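Dermonecrotic toxin (Pasteurella multocida, PDB 2EBF) is a mitogenic toxin that induces bone resorption; the C-terminal region described here carries a thiol protease-like catalytic triad. Local coordinates at residues R654-G657 and H663-H666; G657-S662 and P740-A745; Y41-I46 and A714-V719; A648-W653 and L706-R711; A682-F687 and Q691-I696. All coordinates share one frame; numbering follows the deposited sequence.

Contact 1: R654-G657 and H663-H666; sequences RREG and HQMH
Arg654 lays its guanidinium group over the side-chain amide of Gln664. The two planes are 12° apart, a flat stack. CG of Arg654 stands anti to the backbone N (chi1 -172°), and bends at chi2 and chi3 bring the guanidinium over the amide. Gln664 OE1 lies 3.5 Å from Arg654 NH1, over the centre of the guanidinium. On the other side of the amide, Gln664 NE2 is 3.4 Å from Arg654 NH2. Both are donors, and no hydrogen bond joins them. A water accepts from both: from Gln664 NE2 at 2.9 Å and, weakly, from Arg654 NH2 at 3.2 Å.

Two residues on, Glu656 holds the same guanidinium at its edge. Arg654 NH1 forms a salt bridge with Glu656 OE1 at 2.7 Å; the carboxylate oxygen offers its syn lone pair and is tilted 21° from the guanidinium plane. Ser662 OG lies in hydrogen-bonding range of both Glu656 OE1 and Gln664 OE1, and its single proton can serve only one well at a time. Backbone bonds pair Arg654 with Ser662 and Gln664 with Trp652, so Arg654 and Gln664 sit diagonally. This is cross-strand packing at the surface end of an antiparallel beta hairpin, strands 643-656 and 660-673.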
# COMPACT_ATOMS: atom_id res chain seq x y z
N ARG A 654 -12.03 18.76 -28.07
CA ARG A 654 -12.93 19.90 -28.17
C ARG A 654 -14.29 19.44 -28.70
O ARG A 654 -14.36 18.69 -29.69
CB ARG A 654 -12.35 20.97 -29.10
CG ARG A 654 -13.14 22.29 -29.11
CD ARG A 654 -13.39 22.73 -30.54
NE ARG A 654 -12.38 23.66 -31.01
CZ ARG A 654 -12.14 23.94 -32.29
NH1 ARG A 654 -12.81 23.34 -33.27
NH2 ARG A 654 -11.20 24.81 -32.59
N ARG A 655 -15.37 19.86 -28.03
CA ARG A 655 -16.72 19.53 -28.48
C ARG A 655 -16.95 20.08 -29.88
O ARG A 655 -16.63 21.25 -30.15
CB ARG A 655 -17.77 20.06 -27.49
CG ARG A 655 -19.24 19.98 -27.95
CD ARG A 655 -19.67 18.54 -28.25
NE ARG A 655 -21.09 18.29 -28.01
CZ ARG A 655 -22.08 18.60 -28.85
NH1 ARG A 655 -21.85 19.23 -30.00
NH2 ARG A 655 -23.33 18.29 -28.53
N GLU A 656 -17.46 19.24 -30.77
CA GLU A 656 -17.84 19.64 -32.13
C GLU A 656 -19.33 19.39 -32.34
O GLU A 656 -19.93 18.62 -31.60
CB GLU A 656 -17.04 18.89 -33.20
CG GLU A 656 -15.53 19.15 -33.20
CD GLU A 656 -15.13 20.60 -33.49
OE1 GLU A 656 -13.99 20.97 -33.12
OE2 GLU A 656 -15.92 21.38 -34.08
N GLY A 657 -19.90 20.02 -33.35
CA GLY A 657 -21.31 19.81 -33.73
C GLY A 657 -21.70 18.34 -33.79
O GLY A 657 -20.88 17.48 -34.14
N HIS A 663 -9.68 16.57 -31.90
CA HIS A 663 -8.42 16.83 -31.19
C HIS A 663 -7.90 18.21 -31.63
O HIS A 663 -8.01 18.58 -32.81
CB HIS A 663 -7.40 15.71 -31.46
CG HIS A 663 -6.82 15.74 -32.85
ND1 HIS A 663 -7.51 15.29 -33.95
CD2 HIS A 663 -5.61 16.14 -33.30
CE1 HIS A 663 -6.76 15.43 -35.03
NE2 HIS A 663 -5.59 15.94 -34.66
N GLN A 664 -7.36 18.97 -30.68
CA GLN A 664 -6.78 20.28 -30.93
C GLN A 664 -5.41 20.26 -30.26
O GLN A 664 -5.24 19.62 -29.23
CB GLN A 664 -7.64 21.39 -30.31
CG GLN A 664 -9.10 21.46 -30.81
CD GLN A 664 -9.23 21.81 -32.30
OE1 GLN A 664 -10.01 21.19 -33.03
NE2 GLN A 664 -8.48 22.81 -32.74
N MET A 665 -4.43 20.96 -30.84
CA MET A 665 -3.08 20.92 -30.27
C MET A 665 -2.30 22.22 -30.40
O MET A 665 -2.69 23.16 -31.11
CB MET A 665 -2.29 19.73 -30.85
CG MET A 665 -1.69 19.95 -32.25
SD MET A 665 -2.83 20.41 -33.58
CE MET A 665 -3.87 18.96 -33.65
N HIS A 666 -1.18 22.27 -29.69
CA HIS A 666 -0.29 23.41 -29.76
C HIS A 666 1.10 22.92 -29.38
O HIS A 666 1.23 21.86 -28.74
CB HIS A 666 -0.75 24.52 -28.79
CG HIS A 666 0.05 25.79 -28.90
ND1 HIS A 666 0.51 26.28 -30.10
CD2 HIS A 666 0.41 26.70 -27.96
CE1 HIS A 666 1.15 27.42 -29.90
NE2 HIS A 666 1.11 27.69 -28.60
O HOH W 1 -8.99 24.75 -34.90

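Contact 2: G657-S662 and P740-A745; sequences GGMEFS and PRLTRA
Phe661 and Pro740 bury the most surface here, in equal amounts. The proline ring lies over one face of the phenyl ring. Pro740 CB is 3.9 Å from the centroid of the Phe661 ring and 15° off its normal, a CH-pi contact. The other ring carbons of the proline follow across the same face. Pro740 CG comes within 3.8 Å of Phe661 CE1, and Pro740 CD within 4.1 Å of Phe661 CG. Ile715 touches both residues, and Pro740 also packs on Trp653.

Met659 makes the second point of contact. It sits in the type I' turn from Gly657 to Glu660 that reverses the chain at the hairpin tip. Its CG is anti to the backbone N (chi1 -158°), and the chain then bends at chi2, which carries the methyl group across to the C-terminal loop. There Met659 CE meets Leu742 CD2 at 3.8 Å. Between Pro740 and Leu742, Arg741 turns its side chain away from the hairpin and forms a salt bridge with Glu133.

Lys739, just ahead of Pro740, adds a weak hydrogen bond from NZ to Phe661 O. Between these two segments the contact is apolar and CH-pi, with no hydrogen bond across it.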
# COMPACT_ATOMS: atom_id res chain seq x y z
N GLY A 657 -19.90 20.02 -33.35
CA GLY A 657 -21.31 19.81 -33.73
C GLY A 657 -21.70 18.34 -33.79
O GLY A 657 -20.88 17.48 -34.14
N GLY A 658 -22.95 18.06 -33.41
CA GLY A 658 -23.48 16.69 -33.41
C GLY A 658 -22.74 15.70 -32.52
O GLY A 658 -22.52 14.56 -32.92
N MET A 659 -22.36 16.16 -31.32
CA MET A 659 -21.79 15.32 -30.26
C MET A 659 -20.43 14.65 -30.59
O MET A 659 -20.02 13.68 -29.93
CB MET A 659 -22.83 14.28 -29.78
CG MET A 659 -22.59 13.71 -28.38
SD MET A 659 -22.80 14.92 -27.05
CE MET A 659 -22.89 13.82 -25.64
N GLU A 660 -19.74 15.18 -31.59
CA GLU A 660 -18.39 14.71 -31.90
C GLU A 660 -17.39 15.47 -31.03
O GLU A 660 -17.72 16.51 -30.47
CB GLU A 660 -18.06 14.96 -33.37
CG GLU A 660 -18.89 14.16 -34.36
CD GLU A 660 -18.21 14.05 -35.72
OE1 GLU A 660 -17.31 13.20 -35.86
OE2 GLU A 660 -18.58 14.83 -36.64
N PHE A 661 -16.18 14.93 -30.91
CA PHE A 661 -15.06 15.63 -30.28
C PHE A 661 -13.87 15.60 -31.24
O PHE A 661 -13.53 14.55 -31.78
CB PHE A 661 -14.68 14.99 -28.93
CG PHE A 661 -15.67 15.28 -27.83
CD1 PHE A 661 -15.47 16.34 -26.96
CD2 PHE A 661 -16.81 14.49 -27.68
CE1 PHE A 661 -16.40 16.62 -25.94
CE2 PHE A 661 -17.74 14.75 -26.67
CZ PHE A 661 -17.54 15.82 -25.80
N SER A 662 -13.27 16.77 -31.47
CA SER A 662 -12.06 16.86 -32.28
C SER A 662 -10.85 16.89 -31.36
O SER A 662 -10.99 17.18 -30.16
CB SER A 662 -12.07 18.11 -33.17
OG SER A 662 -12.18 19.29 -32.40
N PRO A 740 -13.88 11.79 -24.72
CA PRO A 740 -15.09 11.74 -23.90
C PRO A 740 -16.15 10.77 -24.42
O PRO A 740 -16.45 10.76 -25.61
CB PRO A 740 -15.59 13.19 -23.93
CG PRO A 740 -14.33 13.99 -24.06
CD PRO A 740 -13.53 13.19 -25.07
N ARG A 741 -16.69 9.98 -23.50
CA ARG A 741 -17.65 8.94 -23.84
C ARG A 741 -18.93 9.10 -23.04
O ARG A 741 -18.89 9.51 -21.88
CB ARG A 741 -17.09 7.57 -23.49
CG ARG A 741 -16.13 6.99 -24.47
CD ARG A 741 -15.64 5.65 -23.94
NE ARG A 741 -14.48 5.80 -23.06
CZ ARG A 741 -13.77 4.79 -22.58
NH1 ARG A 741 -14.11 3.52 -22.87
NH2 ARG A 741 -12.71 5.04 -21.82
N LEU A 742 -20.04 8.73 -23.66
CA LEU A 742 -21.30 8.53 -22.94
C LEU A 742 -21.18 7.27 -22.09
O LEU A 742 -20.37 6.36 -22.40
CB LEU A 742 -22.48 8.41 -23.90
CG LEU A 742 -22.91 9.68 -24.65
CD1 LEU A 742 -23.70 9.31 -25.90
CD2 LEU A 742 -23.73 10.60 -23.74
N THR A 743 -21.96 7.21 -21.02
CA THR A 743 -22.02 6.03 -20.16
C THR A 743 -22.54 4.83 -20.98
O THR A 743 -22.17 3.67 -20.73
CB THR A 743 -22.87 6.31 -18.91
OG1 THR A 743 -22.27 7.39 -18.18
CG2 THR A 743 -22.94 5.09 -18.01
N ARG A 744 -23.39 5.13 -21.97
CA ARG A 744 -23.72 4.19 -23.05
C ARG A 744 -24.11 2.80 -22.53
O ARG A 744 -23.53 1.77 -22.92
CB ARG A 744 -22.57 4.11 -24.06
CG ARG A 744 -22.84 3.25 -25.28
CD ARG A 744 -21.64 2.35 -25.56
NE ARG A 744 -22.04 1.03 -26.03
CZ ARG A 744 -21.36 -0.09 -25.79
NH1 ARG A 744 -20.25 -0.06 -25.06
NH2 ARG A 744 -21.81 -1.25 -26.27
N ALA A 745 -25.09 2.77 -21.64
CA ALA A 745 -25.72 1.53 -21.24
C ALA A 745 -27.20 1.68 -21.56
O ALA A 745 -27.55 2.36 -22.53
CB ALA A 745 -25.48 1.28 -19.78

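Contact 3: Y41-I46 and A714-V719; sequences YSPFRI and AINPFV
Tyr41 and Asn716 join a loop ahead of helix 54-60 to the C-terminal antiparallel sheet, at the corner where the chain turns into strand 717-720. The two segments are more than 660 residues apart in sequence. The contact thus ties the beginning of the modelled chain to the C3 region.

The loop carries a type I beta turn from Ser42 to Arg45. Ser42 OG accepts from Phe44 N, which makes an ST turn. Arg45 NH1 reaches back to Ser42 O at 2.9 Å, and its NH2 bonds to Arg741 O. The turn is therefore braced from inside and also linked to the C-terminal loop.

Tyr41 meets Ile715 with one face of its ring. Ile715 CD1 sits 4.0 Å from the ring centroid, 17° off the normal, in a CH-pi contact. With CG1 of Ile715 anti to the carbonyl carbon (chi1 -59°) and the chain extended beyond it, CD1 comes over the outer part of the ring while CG2 covers its root. Ile715 CG2 lies 3.6 Å from Tyr41 CB and equally near Tyr41 CG. The two side chains cross at about a right angle.

Asn716 takes a backbone conformation with positive phi at the corner. Its amide nitrogen serves two carbonyls, those of Thr738 and Tyr41. Asn716 ND2 donates to Tyr41 O at 3.1 Å and 169°; the oxygen lies in the amide plane, but the donor stands well above the carbonyl plane of Tyr41.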
# COMPACT_ATOMS: atom_id res chain seq x y z
N TYR A 41 -16.57 14.65 -18.17
CA TYR A 41 -15.74 14.23 -19.30
C TYR A 41 -14.75 13.13 -18.96
O TYR A 41 -14.08 12.60 -19.85
CB TYR A 41 -14.97 15.42 -19.88
CG TYR A 41 -15.84 16.49 -20.48
CD1 TYR A 41 -15.96 17.73 -19.87
CD2 TYR A 41 -16.55 16.27 -21.67
CE1 TYR A 41 -16.76 18.72 -20.40
CE2 TYR A 41 -17.35 17.26 -22.22
CZ TYR A 41 -17.44 18.48 -21.58
OH TYR A 41 -18.22 19.48 -22.09
N SER A 42 -14.64 12.78 -17.68
CA SER A 42 -13.72 11.73 -17.26
C SER A 42 -14.26 10.35 -17.64
O SER A 42 -15.45 10.09 -17.44
CB SER A 42 -13.50 11.78 -15.76
OG SER A 42 -12.60 10.75 -15.38
N PRO A 43 -13.40 9.46 -18.19
CA PRO A 43 -13.85 8.08 -18.39
C PRO A 43 -14.18 7.36 -17.08
O PRO A 43 -14.89 6.36 -17.10
CB PRO A 43 -12.63 7.40 -19.06
CG PRO A 43 -11.46 8.26 -18.67
CD PRO A 43 -12.01 9.65 -18.63
N PHE A 44 -13.68 7.88 -15.96
CA PHE A 44 -13.80 7.20 -14.66
C PHE A 44 -14.88 7.79 -13.77
O PHE A 44 -14.78 7.76 -12.55
CB PHE A 44 -12.45 7.18 -13.93
CG PHE A 44 -11.35 6.54 -14.73
CD1 PHE A 44 -10.06 7.07 -14.75
CD2 PHE A 44 -11.61 5.41 -15.50
CE1 PHE A 44 -9.04 6.48 -15.51
CE2 PHE A 44 -10.60 4.81 -16.28
CZ PHE A 44 -9.31 5.35 -16.27
N ARG A 45 -15.93 8.32 -14.38
CA ARG A 45 -16.93 9.04 -13.60
C ARG A 45 -17.96 8.11 -12.93
O ARG A 45 -18.81 8.56 -12.16
CB ARG A 45 -17.61 10.11 -14.46
CG ARG A 45 -18.34 9.58 -15.65
CD ARG A 45 -18.97 10.71 -16.44
NE ARG A 45 -19.77 10.18 -17.54
CZ ARG A 45 -19.27 9.79 -18.71
NH1 ARG A 45 -17.96 9.87 -18.96
NH2 ARG A 45 -20.10 9.32 -19.64
N ILE A 46 -17.86 6.81 -13.19
CA ILE A 46 -18.73 5.80 -12.53
C ILE A 46 -20.21 6.17 -12.69
O ILE A 46 -20.98 6.25 -11.72
CB ILE A 46 -18.33 5.55 -11.04
CG1 ILE A 46 -16.83 5.24 -10.92
CG2 ILE A 46 -19.08 4.38 -10.45
CD1 ILE A 46 -16.06 6.38 -10.39
N ALA A 714 -9.62 23.34 -22.50
CA ALA A 714 -9.20 22.02 -22.94
C ALA A 714 -9.84 20.90 -22.13
O ALA A 714 -9.86 20.96 -20.90
CB ALA A 714 -7.68 21.90 -22.87
N ILE A 715 -10.34 19.88 -22.84
CA ILE A 715 -10.88 18.69 -22.21
C ILE A 715 -9.84 17.57 -22.24
O ILE A 715 -9.30 17.23 -23.30
CB ILE A 715 -12.18 18.19 -22.91
CG1 ILE A 715 -13.29 19.26 -22.88
CG2 ILE A 715 -12.68 16.89 -22.26
CD1 ILE A 715 -14.35 19.05 -23.98
N ASN A 716 -9.56 17.03 -21.06
CA ASN A 716 -8.61 15.94 -20.87
C ASN A 716 -7.26 16.16 -21.57
O ASN A 716 -6.80 15.30 -22.32
CB ASN A 716 -9.25 14.59 -21.25
CG ASN A 716 -10.52 14.29 -20.46
OD1 ASN A 716 -10.79 14.91 -19.41
ND2 ASN A 716 -11.32 13.34 -20.96
N PRO A 717 -6.62 17.31 -21.30
CA PRO A 717 -5.38 17.67 -21.99
C PRO A 717 -4.21 16.75 -21.67
O PRO A 717 -4.12 16.22 -20.56
CB PRO A 717 -5.11 19.12 -21.54
CG PRO A 717 -5.88 19.29 -20.29
CD PRO A 717 -7.02 18.34 -20.31
N PHE A 718 -3.37 16.53 -22.67
CA PHE A 718 -2.20 15.67 -22.57
C PHE A 718 -0.95 16.40 -23.07
O PHE A 718 -0.97 17.02 -24.13
CB PHE A 718 -2.44 14.43 -23.44
CG PHE A 718 -1.35 13.44 -23.38
CD1 PHE A 718 -1.13 12.68 -22.23
CD2 PHE A 718 -0.56 13.22 -24.51
CE1 PHE A 718 -0.12 11.72 -22.21
CE2 PHE A 718 0.45 12.28 -24.49
CZ PHE A 718 0.67 11.52 -23.34
N VAL A 719 0.13 16.29 -22.31
CA VAL A 719 1.38 16.99 -22.63
C VAL A 719 2.47 15.97 -22.97
O VAL A 719 2.63 14.95 -22.28
CB VAL A 719 1.82 17.90 -21.47
CG1 VAL A 719 3.18 18.59 -21.74
CG2 VAL A 719 0.76 18.98 -21.21

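Contact 4: A648-W653 and L706-R711; sequences ASITWW and LEIAQR
Ile708 pushes one methyl group into the notch between Ile650 and Trp652. These residues stand two apart on strand 648-653, so both point to the same face of the sheet and leave a shallow hollow between them. The methyl is CG2 of Ile708. It touches Ile650 CG2 at 3.8 Å and Trp652 CZ3 at 4.0 Å. It approaches the indole obliquely, near the outer corner of the six-membered ring. The rest of Ile708 leads away from the strand, and it also packs on His666 of the neighbouring strand.

Ile650 is the second bump. Its chain is extended, with CG1 anti to the backbone N (chi1 -178°) and chi2 near 168°. It therefore reaches out to the helix and ends beside Ala709, with Ile650 CD1 3.9 Å from Ala709 CB. The small alanine lets the isoleucine come close to the helix surface. Pro717 and Val719 touch Ile650 from strand 717-720, and Ala714 touches Trp652.

The helix segment runs nearly along the strand, 24° from it, with axes 9.4 Å apart. On its flank, Arg711 NH1 bridges to Glu707 OE2 at 2.9 Å; Arg586 gives that oxygen a second salt bridge.

Every touching residue is buried, and every atom that meets across is carbon. Between these two segments the fit is thus apolar, while the buried Glu707-Arg711 pair lies beside strand 697-700.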
# COMPACT_ATOMS: atom_id res chain seq x y z
N ALA A 648 7.86 21.49 -26.02
CA ALA A 648 6.71 20.84 -25.42
C ALA A 648 5.52 20.95 -26.35
O ALA A 648 5.43 21.87 -27.15
CB ALA A 648 6.37 21.48 -24.06
N SER A 649 4.62 19.97 -26.26
CA SER A 649 3.39 19.97 -27.03
C SER A 649 2.23 19.60 -26.11
O SER A 649 2.38 18.83 -25.16
CB SER A 649 3.49 18.98 -28.19
OG SER A 649 4.60 19.29 -29.00
N ILE A 650 1.07 20.16 -26.40
CA ILE A 650 -0.12 19.85 -25.65
C ILE A 650 -1.27 19.61 -26.61
O ILE A 650 -1.40 20.31 -27.61
CB ILE A 650 -0.46 20.97 -24.63
CG1 ILE A 650 -1.70 20.57 -23.82
CG2 ILE A 650 -0.62 22.34 -25.35
CD1 ILE A 650 -1.96 21.44 -22.60
N THR A 651 -2.09 18.60 -26.31
CA THR A 651 -3.21 18.24 -27.17
C THR A 651 -4.43 17.93 -26.29
O THR A 651 -4.28 17.51 -25.15
CB THR A 651 -2.87 17.05 -28.09
OG1 THR A 651 -3.96 16.78 -28.97
CG2 THR A 651 -2.52 15.79 -27.28
N TRP A 652 -5.63 18.15 -26.82
CA TRP A 652 -6.84 18.05 -26.01
C TRP A 652 -8.04 17.78 -26.90
O TRP A 652 -7.92 17.76 -28.13
CB TRP A 652 -7.05 19.33 -25.16
CG TRP A 652 -7.30 20.58 -25.96
CD1 TRP A 652 -8.52 21.05 -26.39
CD2 TRP A 652 -6.32 21.52 -26.42
NE1 TRP A 652 -8.35 22.22 -27.10
CE2 TRP A 652 -7.02 22.53 -27.13
CE3 TRP A 652 -4.92 21.60 -26.32
CZ2 TRP A 652 -6.35 23.61 -27.74
CZ3 TRP A 652 -4.26 22.68 -26.91
CH2 TRP A 652 -4.99 23.67 -27.61
N TRP A 653 -9.19 17.58 -26.27
CA TRP A 653 -10.42 17.34 -27.00
C TRP A 653 -11.29 18.57 -26.98
O TRP A 653 -11.29 19.34 -26.01
CB TRP A 653 -11.21 16.15 -26.41
CG TRP A 653 -10.42 14.90 -26.28
CD1 TRP A 653 -9.98 14.35 -25.12
CD2 TRP A 653 -9.94 14.05 -27.34
NE1 TRP A 653 -9.26 13.21 -25.37
CE2 TRP A 653 -9.22 12.99 -26.73
CE3 TRP A 653 -10.07 14.06 -28.74
CZ2 TRP A 653 -8.63 11.95 -27.46
CZ3 TRP A 653 -9.46 13.02 -29.48
CH2 TRP A 653 -8.74 11.99 -28.83
N LEU A 706 -0.36 24.59 -18.71
CA LEU A 706 -1.54 24.94 -17.93
C LEU A 706 -2.25 26.15 -18.54
O LEU A 706 -3.48 26.13 -18.69
CB LEU A 706 -1.15 25.19 -16.46
CG LEU A 706 -2.26 25.41 -15.43
CD1 LEU A 706 -1.76 25.23 -13.99
CD2 LEU A 706 -2.75 26.79 -15.56
N GLU A 707 -1.49 27.18 -18.88
CA GLU A 707 -2.09 28.38 -19.48
C GLU A 707 -2.82 28.08 -20.78
O GLU A 707 -3.95 28.52 -20.99
CB GLU A 707 -1.04 29.48 -19.70
CG GLU A 707 -1.55 30.58 -20.64
CD GLU A 707 -0.85 31.91 -20.50
OE1 GLU A 707 -0.13 32.14 -19.50
OE2 GLU A 707 -1.05 32.75 -21.39
N ILE A 708 -2.17 27.32 -21.66
CA ILE A 708 -2.76 26.96 -22.94
C ILE A 708 -4.03 26.12 -22.75
O ILE A 708 -5.04 26.34 -23.42
CB ILE A 708 -1.73 26.20 -23.85
CG1 ILE A 708 -0.50 27.10 -24.16
CG2 ILE A 708 -2.37 25.75 -25.14
CD1 ILE A 708 -0.83 28.42 -24.89
N ALA A 709 -3.99 25.15 -21.84
CA ALA A 709 -5.16 24.31 -21.59
C ALA A 709 -6.33 25.14 -21.06
O ALA A 709 -7.47 24.99 -21.50
CB ALA A 709 -4.81 23.18 -20.61
N GLN A 710 -6.05 26.04 -20.13
CA GLN A 710 -7.09 26.87 -19.51
C GLN A 710 -7.72 27.84 -20.51
O GLN A 710 -8.95 27.96 -20.60
CB GLN A 710 -6.54 27.61 -18.30
CG GLN A 710 -6.29 26.70 -17.10
CD GLN A 710 -5.85 27.45 -15.86
OE1 GLN A 710 -5.36 28.58 -15.92
NE2 GLN A 710 -5.98 26.80 -14.70
N ARG A 711 -6.87 28.52 -21.28
CA ARG A 711 -7.37 29.50 -22.26
C ARG A 711 -8.28 28.84 -23.29
O ARG A 711 -9.28 29.43 -23.73
CB ARG A 711 -6.21 30.23 -22.95
CG ARG A 711 -5.57 31.27 -22.06
CD ARG A 711 -4.22 31.73 -22.57
NE ARG A 711 -4.27 32.32 -23.91
CZ ARG A 711 -3.18 32.61 -24.62
NH1 ARG A 711 -1.99 32.39 -24.10
NH2 ARG A 711 -3.28 33.14 -25.83

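Contact 5: A682-F687 and Q691-I696; sequences ASHLQF and QLDTTI
Asp693 OD2 has two partners: Arg586 forms a salt bridge with it, and His684 NE2 donates a weak hydrogen bond. From His684 NE2 to Asp693 OD2 the distance is 3.5 Å, long but fairly straight at 161°. The oxygen lies in the plane of the imidazole, while the carboxylate plane stands at 90° to the ring. The Arg586 charge probably supports the anionic form of Asp693.

The histidine edge also runs past the backbone of the second segment. His684 CE1 comes within 2.9 Å of Thr694 O. His684 CG lies between the backbone N and the carbonyl carbon (chi1 86°), which turns the ring across to the facing segment.

Leu685 packs on the same backbone. Its CD2 is 3.7 Å from Thr694 O, and its CD1 lies 4.0 Å from Thr695 CG2. A water links the backbones: it accepts from Leu685 N at 3.1 Å and can donate to Thr695 O at 2.8 Å. At the far end, Ala682 CB rests 4.2 Å from Ile696 CG1.

The two segments run roughly antiparallel, the first through a short 3-10 turn at 684-686. Together they are the two limbs of the long loop joining strands 676-681 and 697-700. Ser683 touches Cys626 of the Cys620-Cys626 disulfide, so this loop flanks the phosphonate-binding loop of the C3 region.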
# COMPACT_ATOMS: atom_id res chain seq x y z
N ALA A 682 5.89 31.91 -29.77
CA ALA A 682 5.61 33.05 -30.63
C ALA A 682 4.30 32.92 -31.42
O ALA A 682 3.98 33.77 -32.26
CB ALA A 682 6.79 33.28 -31.58
N SER A 683 3.52 31.89 -31.11
CA SER A 683 2.24 31.72 -31.80
C SER A 683 1.04 31.52 -30.88
O SER A 683 -0.01 31.08 -31.32
CB SER A 683 2.35 30.58 -32.82
OG SER A 683 2.49 29.34 -32.16
N HIS A 684 1.18 31.89 -29.61
CA HIS A 684 0.11 31.70 -28.62
C HIS A 684 -1.10 32.63 -28.82
O HIS A 684 -2.18 32.38 -28.27
CB HIS A 684 0.67 31.84 -27.20
CG HIS A 684 0.70 33.25 -26.71
ND1 HIS A 684 1.54 34.20 -27.24
CD2 HIS A 684 -0.01 33.87 -25.74
CE1 HIS A 684 1.35 35.35 -26.61
NE2 HIS A 684 0.42 35.18 -25.70
N LEU A 685 -0.91 33.71 -29.58
CA LEU A 685 -2.01 34.66 -29.82
C LEU A 685 -3.05 34.11 -30.80
O LEU A 685 -4.08 34.75 -31.05
CB LEU A 685 -1.50 36.04 -30.26
CG LEU A 685 -0.79 36.90 -29.21
CD1 LEU A 685 -0.55 38.30 -29.76
CD2 LEU A 685 -1.56 36.98 -27.88
N GLN A 686 -2.80 32.93 -31.36
CA GLN A 686 -3.84 32.25 -32.13
C GLN A 686 -5.00 31.82 -31.22
O GLN A 686 -6.10 31.51 -31.69
CB GLN A 686 -3.27 31.11 -33.02
CG GLN A 686 -2.82 29.85 -32.33
CD GLN A 686 -1.95 28.96 -33.23
OE1 GLN A 686 -0.76 28.75 -32.95
NE2 GLN A 686 -2.53 28.44 -34.32
N PHE A 687 -4.75 31.84 -29.91
CA PHE A 687 -5.73 31.44 -28.90
C PHE A 687 -6.19 32.65 -28.13
O PHE A 687 -5.47 33.64 -28.01
CB PHE A 687 -5.13 30.41 -27.93
CG PHE A 687 -4.46 29.26 -28.63
CD1 PHE A 687 -5.20 28.41 -29.44
CD2 PHE A 687 -3.10 29.04 -28.48
CE1 PHE A 687 -4.58 27.36 -30.13
CE2 PHE A 687 -2.48 27.99 -29.15
CZ PHE A 687 -3.21 27.14 -29.96
N GLN A 691 -6.49 41.55 -24.29
CA GLN A 691 -6.38 42.47 -25.43
C GLN A 691 -4.98 43.04 -25.67
O GLN A 691 -4.57 43.21 -26.82
CB GLN A 691 -7.39 43.62 -25.33
CG GLN A 691 -8.69 43.37 -26.08
CD GLN A 691 -8.47 43.04 -27.55
OE1 GLN A 691 -8.62 41.89 -27.97
NE2 GLN A 691 -8.10 44.05 -28.34
N LEU A 692 -4.26 43.33 -24.60
CA LEU A 692 -2.94 43.94 -24.74
C LEU A 692 -1.80 42.96 -24.44
O LEU A 692 -0.70 43.38 -24.05
CB LEU A 692 -2.85 45.21 -23.88
CG LEU A 692 -3.22 45.17 -22.39
CD1 LEU A 692 -1.95 45.15 -21.53
CD2 LEU A 692 -4.08 46.39 -22.03
N ASP A 693 -2.04 41.67 -24.66
CA ASP A 693 -1.07 40.64 -24.31
C ASP A 693 0.17 40.70 -25.20
O ASP A 693 0.09 41.09 -26.37
CB ASP A 693 -1.69 39.24 -24.36
CG ASP A 693 -0.99 38.25 -23.45
OD1 ASP A 693 -0.02 38.64 -22.77
OD2 ASP A 693 -1.40 37.08 -23.40
N THR A 694 1.30 40.32 -24.62
CA THR A 694 2.58 40.16 -25.33
C THR A 694 2.42 39.16 -26.50
O THR A 694 1.60 38.26 -26.42
CB THR A 694 3.67 39.67 -24.34
OG1 THR A 694 4.95 39.70 -24.97
CG2 THR A 694 3.40 38.24 -23.84
N THR A 695 3.20 39.35 -27.56
CA THR A 695 3.17 38.46 -28.73
C THR A 695 3.93 37.15 -28.52
O THR A 695 3.64 36.15 -29.17
CB THR A 695 3.75 39.13 -29.98
OG1 THR A 695 5.03 39.69 -29.67
CG2 THR A 695 2.82 40.24 -30.49
N ILE A 696 4.93 37.16 -27.64
CA ILE A 696 5.74 35.97 -27.40
C ILE A 696 5.56 35.54 -25.95
O ILE A 696 5.92 36.29 -25.02
CB ILE A 696 7.25 36.21 -27.70
CG1 ILE A 696 7.46 36.69 -29.14
CG2 ILE A 696 8.08 34.94 -27.40
CD1 ILE A 696 8.83 37.33 -29.36
O HOH W 2 1.63 34.98 -30.81

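Overall arrangement
Contacts 1, 2 and 4 share the hairpin of strands 643-656 and 660-673 in the six-stranded antiparallel sheet. Contact 1 lies toward its tip, and contact 2 packs the tip turn on the C-terminal loop. Contact 4 seats helix 701-711 on the sheet, its centre 11 Å from contact 1. Contact 3 adds strand 717-720 and the N-terminal loop. It brackets the rest except 740-745, so it interleaves with contact 2; Arg45 bonds to Arg741 there. Contact 5 falls between the segments of contact 4, its centre 32 Å from contact 2. His666 of contact 1 packs on Phe687 of contact 5 and bonds to Asp681, consistent with the His-Asp pair of the thiol protease-like triad.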